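Local coordinates for ribokinase (Giardia lamblia, PDB 6WHJ), which phosphorylates D-ribose at O-5 using magnesium-bound ATP, giving D-ribose 5-phosphate that probably feeds nucleotide synthesis or the pentose phosphate pathway, at the interface of chains A and B. Residues are numbered along the deposited sequence; one frame, centred on the assembly and turned at random. Chains: chain A/B, Ribokinase.

The interface of chains A and B. Residues chain A 19, 100-101, 116; chain B 21, 36-37.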
loop_
_atom_site.group_PDB
_atom_site.type_symbol
_atom_site.label_atom_id
_atom_site.label_comp_id
_atom_site.label_asym_id
_atom_site.label_seq_id
_atom_site.Cartn_x
_atom_site.Cartn_y
_atom_site.Cartn_z
ATOM N N LEU A 19 -0.956 0.640 -6.728
ATOM C CA LEU A 19 -1.659 1.347 -5.670
ATOM C C LEU A 19 -0.601 2.154 -4.921
ATOM O O LEU A 19 0.300 1.578 -4.295
ATOM C CB LEU A 19 -2.364 0.351 -4.755
ATOM C CG LEU A 19 -3.137 -0.754 -5.486
ATOM C CD1 LEU A 19 -3.561 -1.832 -4.520
ATOM C CD2 LEU A 19 -4.344 -0.215 -6.231
ATOM N N ASN A 100 -0.604 -6.855 -8.359
ATOM C CA ASN A 100 -0.635 -5.466 -7.928
ATOM C C ASN A 100 0.692 -5.118 -7.268
ATOM O O ASN A 100 1.554 -5.975 -7.063
ATOM C CB ASN A 100 -1.820 -5.184 -6.991
ATOM C CG ASN A 100 -1.768 -5.987 -5.708
ATOM O OD1 ASN A 100 -0.711 -6.154 -5.103
ATOM N ND2 ASN A 100 -2.922 -6.489 -5.277
ATOM N N ALA A 101 0.851 -3.837 -6.950
ATOM C CA ALA A 101 2.004 -3.348 -6.211
ATOM C C ALA A 101 1.550 -2.314 -5.198
ATOM O O ALA A 101 0.774 -1.413 -5.524
ATOM C CB ALA A 101 3.053 -2.732 -7.148
ATOM N N SER A 116 2.654 -8.021 -5.397
ATOM C CA SER A 116 1.953 -9.294 -5.227
ATOM C C SER A 116 1.767 -9.822 -6.643
ATOM O O SER A 116 0.830 -9.420 -7.337
ATOM C CB SER A 116 0.615 -9.090 -4.515
ATOM O OG SER A 116 -0.108 -10.305 -4.336
ATOM N N TRP B 21 0.093 -5.785 2.448
ATOM C CA TRP B 21 1.064 -6.677 1.826
ATOM C C TRP B 21 1.925 -7.316 2.908
ATOM O O TRP B 21 2.480 -6.616 3.763
ATOM C CB TRP B 21 1.948 -5.931 0.815
ATOM C CG TRP B 21 1.242 -5.527 -0.454
ATOM C CD1 TRP B 21 1.245 -6.194 -1.644
ATOM C CD2 TRP B 21 0.428 -4.368 -0.647
ATOM N NE1 TRP B 21 0.491 -5.519 -2.568
ATOM C CE2 TRP B 21 -0.025 -4.395 -1.984
ATOM C CE3 TRP B 21 0.035 -3.308 0.179
ATOM C CZ2 TRP B 21 -0.858 -3.410 -2.509
ATOM C CZ3 TRP B 21 -0.786 -2.325 -0.349
ATOM C CH2 TRP B 21 -1.222 -2.385 -1.678
ATOM N N SER B 36 2.754 -10.786 -0.245
ATOM C CA SER B 36 1.439 -11.407 -0.346
ATOM C C SER B 36 0.383 -10.387 0.072
ATOM O O SER B 36 0.535 -9.728 1.105
ATOM C CB SER B 36 1.400 -12.665 0.535
ATOM O OG SER B 36 0.124 -13.261 0.559
ATOM N N PHE B 37 -0.692 -10.271 -0.705
ATOM C CA PHE B 37 -1.669 -9.198 -0.548
ATOM C C PHE B 37 -2.987 -9.691 0.043
ATOM O O PHE B 37 -3.462 -10.781 -0.290
ATOM C CB PHE B 37 -1.941 -8.523 -1.889
ATOM C CG PHE B 37 -3.046 -7.498 -1.849
ATOM C CD1 PHE B 37 -2.839 -6.261 -1.277
ATOM C CD2 PHE B 37 -4.291 -7.772 -2.416
ATOM C CE1 PHE B 37 -3.851 -5.307 -1.261
ATOM C CE2 PHE B 37 -5.310 -6.831 -2.395
ATOM C CZ PHE B 37 -5.089 -5.592 -1.815
#
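Strands 16-23, 99-106 and 111-116 of chain A meet strands 16-22 and 36-42 of chain B, where the beta-sheet lids of two PfkB-family ribokinase subunits pack together in the two-fold homodimer. A:Asn100 reaches into the angle between B:Trp21 and B:Phe37 and serves each with a different end of its amide. Its carbonyl oxygen OD1 accepts a hydrogen bond from the indole NE1 of B:Trp21 at 2.9 Å; the oxygen lies at the edge of the indole, nearly in its plane, while the donor sits above the amide plane, and the two planes stand 82° apart. The amide nitrogen ND2 lies over one face of the B:Phe37 ring, toward its rim, 3.4 Å from CD2. An asparagine suits this place because one short, flat group offers an acceptor to the indole and a polar nitrogen to the flat phenylalanine face. With CG between the backbone N and carbonyl carbon (chi1 62°), the amide is directed at both rings. Within chain B, CD1 of B:Phe37 lies over one face of the indole, which probably helps to hold its orientation. Tryptophan joins an N-H donor to an apolar ring, whose carbons CZ2 and CH2 each lie 3.7 Å from CD1 of A:Leu19, an apolar methyl suited to this hydrocarbon part. On the other flank, A:Ser116 is small enough for close approach, its CB 3.7 Å from CB of B:Phe37 and its hydroxyl OG beside the same methylene.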